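Local coordinates for ORF10 (Moritella marina, PDB 6RIW), which forms the ketosynthase-chain length factor didomain of a polyunsaturated fatty acid synthase and probably takes part in acyl chain elongation on the acyl carrier protein, at residues A[782-792]-A[875-883]; A[487-498]-A[829-837]. All blocks are in the same frame, centred on the assembly; numbering follows the deposited sequence.

How the interactions relate
Both contacts lie in the second ketosynthase-family unit of the didomain, probably the chain length factor, yet they show how chemistry follows place in a fold. Interaction 1 is buried and joins a regular helix to a strand: small and branched side chains fill the interface, and the one strongly polar side chain, a histidine, has its hydrogen-bonding partners outside the two segments. Interaction 2 is only partly buried; the centres of interactions 1 and 2 are about 24 Å apart. There a helix end and the loop after it meet a short helical turn, and backbone carbonyls and an asparagine amide add directed bonds to an apolar patch. The two contacts share no element, but helix 841-854 borders both.

Interaction 1 of 2, residues A[782-792]-A[875-883]; sequences AADKALTLAGI and NSCAHLILS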
loop_
_atom_site.group_PDB
_atom_site.type_symbol
_atom_site.label_atom_id
_atom_site.label_comp_id
_atom_site.label_asym_id
_atom_site.label_seq_id
_atom_site.Cartn_x
_atom_site.Cartn_y
_atom_site.Cartn_z
ATOM N N ALA A 782 -20.201 -11.932 -12.448
ATOM C CA ALA A 782 -20.075 -11.566 -11.045
ATOM C C ALA A 782 -21.436 -11.430 -10.388
ATOM O O ALA A 782 -21.617 -11.833 -9.235
ATOM C CB ALA A 782 -19.274 -10.264 -10.911
ATOM N N ALA A 783 -22.406 -10.830 -11.090
ATOM C CA ALA A 783 -23.735 -10.684 -10.509
ATOM C C ALA A 783 -24.374 -12.046 -10.224
ATOM O O ALA A 783 -25.000 -12.244 -9.173
ATOM C CB ALA A 783 -24.612 -9.859 -11.449
ATOM N N ASP A 784 -24.259 -12.980 -11.166
ATOM C CA ASP A 784 -24.827 -14.309 -10.953
ATOM C C ASP A 784 -24.192 -14.990 -9.746
ATOM O O ASP A 784 -24.881 -15.665 -8.962
ATOM C CB ASP A 784 -24.645 -15.163 -12.202
ATOM C CG ASP A 784 -25.118 -16.604 -11.994
ATOM O OD1 ASP A 784 -26.312 -16.798 -11.652
ATOM O OD2 ASP A 784 -24.296 -17.539 -12.146
ATOM N N LYS A 785 -22.875 -14.851 -9.590
ATOM C CA LYS A 785 -22.230 -15.439 -8.420
ATOM C C LYS A 785 -22.768 -14.817 -7.144
ATOM O O LYS A 785 -23.019 -15.516 -6.157
ATOM C CB LYS A 785 -20.710 -15.242 -8.467
ATOM C CG LYS A 785 -19.957 -15.934 -9.581
ATOM C CD LYS A 785 -18.462 -15.706 -9.356
ATOM C CE LYS A 785 -17.651 -16.020 -10.589
ATOM N NZ LYS A 785 -16.192 -15.741 -10.355
ATOM N N ALA A 786 -22.930 -13.491 -7.137
ATOM C CA ALA A 786 -23.323 -12.816 -5.913
ATOM C C ALA A 786 -24.771 -13.120 -5.564
ATOM O O ALA A 786 -25.112 -13.284 -4.383
ATOM C CB ALA A 786 -23.083 -11.306 -6.053
ATOM N N LEU A 787 -25.640 -13.224 -6.576
ATOM C CA LEU A 787 -27.037 -13.550 -6.296
ATOM C C LEU A 787 -27.156 -14.975 -5.764
ATOM O O LEU A 787 -27.910 -15.227 -4.814
ATOM C CB LEU A 787 -27.891 -13.357 -7.553
ATOM C CG LEU A 787 -28.016 -11.905 -8.039
ATOM C CD1 LEU A 787 -28.395 -11.830 -9.520
ATOM C CD2 LEU A 787 -29.002 -11.121 -7.185
ATOM N N THR A 788 -26.385 -15.902 -6.339
ATOM C CA THR A 788 -26.354 -17.282 -5.845
ATOM C C THR A 788 -25.858 -17.344 -4.403
ATOM O O THR A 788 -26.430 -18.058 -3.556
ATOM C CB THR A 788 -25.453 -18.129 -6.739
ATOM O OG1 THR A 788 -25.960 -18.127 -8.080
ATOM C CG2 THR A 788 -25.344 -19.577 -6.215
ATOM N N LEU A 789 -24.783 -16.612 -4.107
ATOM C CA LEU A 789 -24.257 -16.582 -2.749
ATOM C C LEU A 789 -25.268 -15.980 -1.780
ATOM O O LEU A 789 -25.435 -16.475 -0.661
ATOM C CB LEU A 789 -22.931 -15.810 -2.720
ATOM C CG LEU A 789 -22.157 -15.794 -1.394
ATOM C CD1 LEU A 789 -21.766 -17.213 -0.950
ATOM C CD2 LEU A 789 -20.923 -14.888 -1.509
ATOM N N ALA A 790 -25.959 -14.914 -2.194
ATOM C CA ALA A 790 -26.958 -14.294 -1.341
ATOM C C ALA A 790 -28.214 -15.143 -1.202
ATOM O O ALA A 790 -29.004 -14.904 -0.283
ATOM C CB ALA A 790 -27.342 -12.906 -1.879
ATOM N N GLY A 791 -28.423 -16.108 -2.093
ATOM C CA GLY A 791 -29.617 -16.928 -2.043
ATOM C C GLY A 791 -30.871 -16.257 -2.548
ATOM O O GLY A 791 -31.960 -16.562 -2.061
ATOM N N ILE A 792 -30.758 -15.338 -3.512
ATOM C CA ILE A 792 -31.907 -14.628 -4.055
ATOM C C ILE A 792 -31.845 -14.696 -5.575
ATOM O O ILE A 792 -30.873 -15.161 -6.170
ATOM C CB ILE A 792 -31.992 -13.154 -3.589
ATOM C CG1 ILE A 792 -30.820 -12.322 -4.149
ATOM C CG2 ILE A 792 -32.073 -13.060 -2.070
ATOM C CD1 ILE A 792 -31.000 -10.804 -3.942
ATOM N N ASN A 875 -9.286 -4.174 -13.237
ATOM C CA ASN A 875 -9.773 -5.074 -14.296
ATOM C C ASN A 875 -10.489 -6.291 -13.704
ATOM O O ASN A 875 -10.282 -7.439 -14.116
ATOM C CB ASN A 875 -8.635 -5.501 -15.243
ATOM C CG ASN A 875 -9.150 -5.899 -16.619
ATOM O OD1 ASN A 875 -10.349 -5.817 -16.891
ATOM N ND2 ASN A 875 -8.251 -6.316 -17.497
ATOM N N SER A 876 -11.323 -6.046 -12.701
ATOM C CA SER A 876 -12.267 -7.063 -12.264
ATOM C C SER A 876 -13.586 -6.386 -11.927
ATOM O O SER A 876 -13.651 -5.182 -11.643
ATOM C CB SER A 876 -11.730 -7.879 -11.075
ATOM O OG SER A 876 -11.564 -7.058 -9.947
ATOM N N CYS A 877 -14.652 -7.153 -12.038
ATOM C CA CYS A 877 -15.966 -6.673 -11.670
ATOM C C CYS A 877 -16.302 -7.217 -10.288
ATOM O O CYS A 877 -16.148 -8.417 -10.038
ATOM C CB CYS A 877 -17.013 -7.119 -12.687
ATOM S SG CYS A 877 -18.656 -6.632 -12.135
ATOM N N ALA A 878 -16.728 -6.337 -9.396
ATOM C CA ALA A 878 -17.251 -6.712 -8.095
ATOM C C ALA A 878 -18.762 -6.526 -8.108
ATOM O O ALA A 878 -19.276 -5.577 -8.710
ATOM C CB ALA A 878 -16.624 -5.867 -6.970
ATOM N N HIS A 879 -19.474 -7.443 -7.464
ATOM C CA HIS A 879 -20.918 -7.301 -7.310
ATOM C C HIS A 879 -21.312 -7.691 -5.893
ATOM O O HIS A 879 -20.889 -8.744 -5.397
ATOM C CB HIS A 879 -21.666 -8.167 -8.335
ATOM C CG HIS A 879 -22.988 -7.598 -8.767
ATOM N ND1 HIS A 879 -23.106 -6.592 -9.710
ATOM C CD2 HIS A 879 -24.252 -7.918 -8.397
ATOM C CE1 HIS A 879 -24.389 -6.312 -9.886
ATOM N NE2 HIS A 879 -25.105 -7.106 -9.104
ATOM N N LEU A 880 -22.109 -6.844 -5.244
ATOM C CA LEU A 880 -22.496 -7.067 -3.856
ATOM C C LEU A 880 -24.009 -7.055 -3.741
ATOM O O LEU A 880 -24.692 -6.327 -4.468
ATOM C CB LEU A 880 -21.947 -5.989 -2.917
ATOM C CG LEU A 880 -20.439 -5.902 -2.751
ATOM C CD1 LEU A 880 -19.837 -5.101 -3.884
ATOM C CD2 LEU A 880 -20.116 -5.224 -1.408
ATOM N N ILE A 881 -24.521 -7.833 -2.795
ATOM C CA ILE A 881 -25.934 -7.781 -2.418
ATOM C C ILE A 881 -26.003 -7.380 -0.954
ATOM O O ILE A 881 -25.406 -8.044 -0.102
ATOM C CB ILE A 881 -26.644 -9.133 -2.623
ATOM C CG1 ILE A 881 -26.549 -9.612 -4.078
ATOM C CG2 ILE A 881 -28.081 -9.022 -2.135
ATOM C CD1 ILE A 881 -27.231 -8.655 -5.103
ATOM N N LEU A 882 -26.719 -6.299 -0.659
ATOM C CA LEU A 882 -26.966 -5.868 0.707
ATOM C C LEU A 882 -28.457 -5.989 0.986
ATOM O O LEU A 882 -29.276 -5.870 0.069
ATOM C CB LEU A 882 -26.533 -4.413 0.929
ATOM C CG LEU A 882 -25.058 -4.204 1.274
ATOM C CD1 LEU A 882 -24.161 -4.572 0.069
ATOM C CD2 LEU A 882 -24.834 -2.768 1.728
ATOM N N SER A 883 -28.816 -6.206 2.253
ATOM C CA SER A 883 -30.228 -6.421 2.564
ATOM C C SER A 883 -30.597 -5.679 3.837
ATOM O O SER A 883 -29.756 -5.451 4.711
ATOM C CB SER A 883 -30.538 -7.927 2.661
ATOM O OG SER A 883 -29.966 -8.480 3.832
#
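A helix laid on a sheet of the thiolase-like fold brings Ala782, Ala783, Ala786 and Ala790 of helix 776-790 against Cys877, His879 and Ile881 of strand 876-884. The axes of the two segments run in nearly the same direction, 28° apart, and approach to 7.4 Å, a close packing that the row of alanines permits. His879 takes the centre. Its imidazole turns one face to Ala783, whose methyl sits over the middle of it, a CH-pi contact in which Ala783 CB stands 3.6 Å from the ring centroid. Ala786 CB comes instead to the ring's edge, and it also presses on the strand backbone, 3.4 Å from His879 O. Beyond the two segments, hydrogen bonds of NE2 with Tyr822 OH and of ND1 with Asn869 OD1 engage both ring nitrogens and so fix the rotation of the ring. Toward the start of the strand, Cys877 SG rests 3.9 Å from Ala782 CB. Further on, Ile881 divides its branches among four partners. Its first torsion (chi1 -58°) sets CG1 beside the backbone N and CG2 anti to it, sending the two to different neighbours. CG1 runs beside Ala786, and CD1 beyond it meets Leu787 CD2 at 3.7 Å, the two side chains crossing at about a right angle. CG2 meets Ile792 CD1 tip to tip at 3.9 Å, and Ala790 CB settles against the base of the side chain. Ile792 is brought back to the strand by a Schellman motif: Gly791 has positive phi, and Ile792 N bonds to Leu787 O. Leu880 and Leu882 turn to the other face of the strand and pack on helix 841-854, consistent with the layered alpha-beta-alpha-beta-alpha thiolase fold, in which helix 776-790 would belong to an outer helical layer.

Interaction 2 of 2, residues A[487-498]-A[829-837]; sequences FKTLLNNNQNTF and SVKANIGHT
Asn833 projects between the end of helix 484-492 and the loop that follows it, and its amide and its backbone carbonyl grip different points of that loop. CG stands beside the backbone N, anti to the carbonyl carbon (chi1 -48°), which parts the two groups. ND2 gives a nearly straight bond (172°) to Gln495 O at 2.9 Å, with the acceptor in the amide plane; a weak second bond goes to Asn494 OD1, whose amide is turned 66° against that of Asn833. Leu491 crosses at about a right angle, its CD2 3.7 Å from Asn833 OD1. Asn833 O receives Thr497 N at 3.1 Å almost along the C=O axis, while Asn496 CA makes a CH...O contact with the same oxygen. The segment 829-837 carries Lys-Ala-Asn-Ile-Gly-His, a variant of the Lys-Ser-Asn-Ile/Leu-Gly-His motif of ketosynthases, entered through a capping bond from Lys831 N to Ser829 OG. Phe498 sets its ring against this turn, with Lys831 O and Gly835 N at the edge and Asn833 O over one face; Asn496 OD1 accepts from Phe498 N in an Asx turn. Toward helix 841-854, which Phe487 and Val830 both touch, Phe487 points its edge at Val830, CZ to CG2 3.7 Å. Ile834 CG2 lies 3.8 Å from Leu490 CD2 and 3.6 Å from Thr497 OG1, a hydroxyl that is hydrogen-bonded to Ser528.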
loop_
_atom_site.group_PDB
_atom_site.type_symbol
_atom_site.label_atom_id
_atom_site.label_comp_id
_atom_site.label_asym_id
_atom_site.label_seq_id
_atom_site.Cartn_x
_atom_site.Cartn_y
_atom_site.Cartn_z
ATOM N N PHE A 487 -24.380 13.242 5.712
ATOM C CA PHE A 487 -24.467 12.436 4.498
ATOM C C PHE A 487 -25.870 11.852 4.335
ATOM O O PHE A 487 -26.427 11.835 3.230
ATOM C CB PHE A 487 -23.408 11.328 4.581
ATOM C CG PHE A 487 -23.121 10.594 3.269
ATOM C CD1 PHE A 487 -23.032 11.265 2.057
ATOM C CD2 PHE A 487 -22.887 9.229 3.293
ATOM C CE1 PHE A 487 -22.739 10.582 0.888
ATOM C CE2 PHE A 487 -22.601 8.521 2.125
ATOM C CZ PHE A 487 -22.527 9.197 0.918
ATOM N N LYS A 488 -26.443 11.338 5.421
ATOM C CA LYS A 488 -27.790 10.771 5.342
ATOM C C LYS A 488 -28.785 11.812 4.838
ATOM O O LYS A 488 -29.582 11.551 3.932
ATOM C CB LYS A 488 -28.190 10.242 6.720
ATOM C CG LYS A 488 -29.507 9.447 6.748
ATOM C CD LYS A 488 -29.820 9.009 8.200
ATOM C CE LYS A 488 -31.190 8.336 8.302
ATOM N NZ LYS A 488 -31.469 7.879 9.698
ATOM N N THR A 489 -28.731 13.008 5.411
ATOM C CA THR A 489 -29.629 14.090 4.998
ATOM C C THR A 489 -29.392 14.493 3.551
ATOM O O THR A 489 -30.339 14.681 2.777
ATOM C CB THR A 489 -29.413 15.287 5.908
ATOM O OG1 THR A 489 -29.766 14.913 7.240
ATOM C CG2 THR A 489 -30.251 16.472 5.455
ATOM N N LEU A 490 -28.123 14.644 3.170
ATOM C CA LEU A 490 -27.790 14.929 1.780
ATOM C C LEU A 490 -28.436 13.924 0.831
ATOM O O LEU A 490 -29.044 14.304 -0.177
ATOM C CB LEU A 490 -26.260 14.932 1.630
ATOM C CG LEU A 490 -25.718 15.320 0.253
ATOM C CD1 LEU A 490 -25.535 16.817 0.188
ATOM C CD2 LEU A 490 -24.383 14.611 -0.001
ATOM N N LEU A 491 -28.283 12.623 1.112
ATOM C CA LEU A 491 -28.789 11.614 0.189
ATOM C C LEU A 491 -30.310 11.630 0.137
ATOM O O LEU A 491 -30.905 11.490 -0.939
ATOM C CB LEU A 491 -28.294 10.232 0.618
ATOM C CG LEU A 491 -26.783 10.088 0.545
ATOM C CD1 LEU A 491 -26.363 8.764 1.237
ATOM C CD2 LEU A 491 -26.370 10.109 -0.914
ATOM N N ASN A 492 -30.949 11.799 1.290
ATOM C CA ASN A 492 -32.410 11.756 1.322
ATOM C C ASN A 492 -33.015 12.933 0.575
ATOM O O ASN A 492 -34.092 12.796 -0.014
ATOM C CB ASN A 492 -32.901 11.721 2.764
ATOM C CG ASN A 492 -32.787 10.335 3.373
ATOM O OD1 ASN A 492 -32.771 9.347 2.653
ATOM N ND2 ASN A 492 -32.697 10.259 4.693
ATOM N N ASN A 493 -32.330 14.072 0.567
ATOM C CA ASN A 493 -32.758 15.255 -0.163
ATOM C C ASN A 493 -32.239 15.305 -1.594
ATOM O O ASN A 493 -32.501 16.288 -2.287
ATOM C CB ASN A 493 -32.300 16.506 0.579
ATOM C CG ASN A 493 -32.874 16.590 1.964
ATOM O OD1 ASN A 493 -33.921 16.022 2.236
ATOM N ND2 ASN A 493 -32.192 17.309 2.852
ATOM N N ASN A 494 -31.522 14.274 -2.041
ATOM C CA ASN A 494 -30.870 14.224 -3.349
ATOM C C ASN A 494 -30.100 15.516 -3.639
ATOM O O ASN A 494 -30.175 16.084 -4.729
ATOM C CB ASN A 494 -31.858 13.910 -4.477
ATOM C CG ASN A 494 -31.164 13.345 -5.718
ATOM O OD1 ASN A 494 -30.099 12.681 -5.637
ATOM N ND2 ASN A 494 -31.747 13.617 -6.878
ATOM N N GLN A 495 -29.344 15.972 -2.651
ATOM C CA GLN A 495 -28.436 17.092 -2.847
ATOM C C GLN A 495 -27.023 16.600 -3.166
ATOM O O GLN A 495 -26.720 15.404 -3.097
ATOM C CB GLN A 495 -28.432 17.978 -1.609
ATOM C CG GLN A 495 -29.799 18.627 -1.393
ATOM C CD GLN A 495 -29.921 19.257 -0.038
ATOM O OE1 GLN A 495 -29.446 18.704 0.966
ATOM N NE2 GLN A 495 -30.545 20.433 0.011
ATOM N N ASN A 496 -26.152 17.546 -3.524
ATOM C CA ASN A 496 -24.743 17.240 -3.758
ATOM C C ASN A 496 -23.868 18.205 -2.964
ATOM O O ASN A 496 -24.321 19.241 -2.459
ATOM C CB ASN A 496 -24.392 17.316 -5.258
ATOM C CG ASN A 496 -24.555 18.729 -5.827
ATOM O OD1 ASN A 496 -23.809 19.648 -5.476
ATOM N ND2 ASN A 496 -25.528 18.901 -6.700
ATOM N N THR A 497 -22.579 17.867 -2.891
ATOM C CA THR A 497 -21.582 18.676 -2.207
ATOM C C THR A 497 -20.641 19.383 -3.182
ATOM O O THR A 497 -19.507 19.707 -2.811
ATOM C CB THR A 497 -20.769 17.797 -1.266
ATOM O OG1 THR A 497 -20.329 16.658 -2.007
ATOM C CG2 THR A 497 -21.644 17.328 -0.099
ATOM N N PHE A 498 -21.071 19.607 -4.421
ATOM C CA PHE A 498 -20.165 20.150 -5.431
ATOM C C PHE A 498 -19.923 21.636 -5.198
ATOM O O PHE A 498 -20.858 22.398 -4.927
ATOM C CB PHE A 498 -20.719 19.895 -6.824
ATOM C CG PHE A 498 -20.877 18.424 -7.134
ATOM C CD1 PHE A 498 -20.021 17.499 -6.580
ATOM C CD2 PHE A 498 -21.886 17.976 -7.956
ATOM C CE1 PHE A 498 -20.155 16.144 -6.856
ATOM C CE2 PHE A 498 -22.033 16.632 -8.223
ATOM C CZ PHE A 498 -21.164 15.717 -7.677
ATOM N N SER A 829 -26.450 6.294 -8.605
ATOM C CA SER A 829 -25.083 6.223 -8.075
ATOM C C SER A 829 -24.834 7.375 -7.116
ATOM O O SER A 829 -25.165 8.530 -7.407
ATOM C CB SER A 829 -24.020 6.269 -9.181
ATOM O OG SER A 829 -22.699 6.399 -8.636
ATOM N N VAL A 830 -24.199 7.043 -5.987
ATOM C CA VAL A 830 -23.779 8.014 -5.005
ATOM C C VAL A 830 -22.804 9.023 -5.597
ATOM O O VAL A 830 -22.611 10.099 -5.029
ATOM C CB VAL A 830 -23.147 7.254 -3.807
ATOM C CG1 VAL A 830 -21.793 6.663 -4.195
ATOM C CG2 VAL A 830 -23.062 8.152 -2.580
ATOM N N LYS A 831 -22.170 8.703 -6.723
ATOM C CA LYS A 831 -21.227 9.673 -7.305
ATOM C C LYS A 831 -21.937 10.927 -7.816
ATOM O O LYS A 831 -21.315 11.998 -7.945
ATOM C CB LYS A 831 -20.425 9.023 -8.431
ATOM C CG LYS A 831 -19.536 7.887 -7.909
ATOM C CD LYS A 831 -18.624 7.332 -9.013
ATOM C CE LYS A 831 -17.784 6.114 -8.535
ATOM N NZ LYS A 831 -18.711 5.002 -8.093
ATOM N N ALA A 832 -23.225 10.818 -8.106
ATOM C CA ALA A 832 -24.003 12.007 -8.440
ATOM C C ALA A 832 -24.105 12.978 -7.261
ATOM O O ALA A 832 -24.320 14.181 -7.470
ATOM C CB ALA A 832 -25.385 11.580 -8.923
ATOM N N ASN A 833 -23.966 12.491 -6.028
ATOM C CA ASN A 833 -24.041 13.355 -4.854
ATOM C C ASN A 833 -22.673 13.839 -4.394
ATOM O O ASN A 833 -22.550 14.991 -3.971
ATOM C CB ASN A 833 -24.736 12.631 -3.679
ATOM C CG ASN A 833 -26.012 11.972 -4.102
ATOM O OD1 ASN A 833 -26.013 10.809 -4.487
ATOM N ND2 ASN A 833 -27.113 12.720 -4.067
ATOM N N ILE A 834 -21.649 12.974 -4.411
ATOM C CA ILE A 834 -20.381 13.336 -3.784
ATOM C C ILE A 834 -19.197 13.047 -4.710
ATOM O O ILE A 834 -18.043 13.077 -4.272
ATOM C CB ILE A 834 -20.200 12.637 -2.417
ATOM C CG1 ILE A 834 -20.541 11.143 -2.466
ATOM C CG2 ILE A 834 -21.141 13.258 -1.357
ATOM C CD1 ILE A 834 -19.428 10.258 -2.921
ATOM N N GLY A 835 -19.462 12.794 -5.995
ATOM C CA GLY A 835 -18.372 12.640 -6.959
ATOM C C GLY A 835 -17.651 11.290 -6.845
ATOM O O GLY A 835 -18.037 10.400 -6.098
ATOM N N HIS A 836 -16.594 11.137 -7.652
ATOM C CA HIS A 836 -15.862 9.876 -7.774
ATOM C C HIS A 836 -14.706 9.905 -6.783
ATOM O O HIS A 836 -13.762 10.674 -6.963
ATOM C CB HIS A 836 -15.335 9.707 -9.199
ATOM C CG HIS A 836 -14.928 8.308 -9.543
ATOM N ND1 HIS A 836 -14.389 7.442 -8.615
ATOM C CD2 HIS A 836 -15.015 7.613 -10.704
ATOM C CE1 HIS A 836 -14.153 6.272 -9.189
ATOM N NE2 HIS A 836 -14.519 6.349 -10.460
ATOM N N THR A 837 -14.760 9.071 -5.737
ATOM C CA THR A 837 -13.714 9.088 -4.722
ATOM C C THR A 837 -12.713 7.942 -4.894
ATOM O O THR A 837 -11.998 7.600 -3.943
ATOM C CB THR A 837 -14.333 9.098 -3.313
ATOM O OG1 THR A 837 -15.116 7.905 -3.100
ATOM C CG2 THR A 837 -15.266 10.325 -3.153
#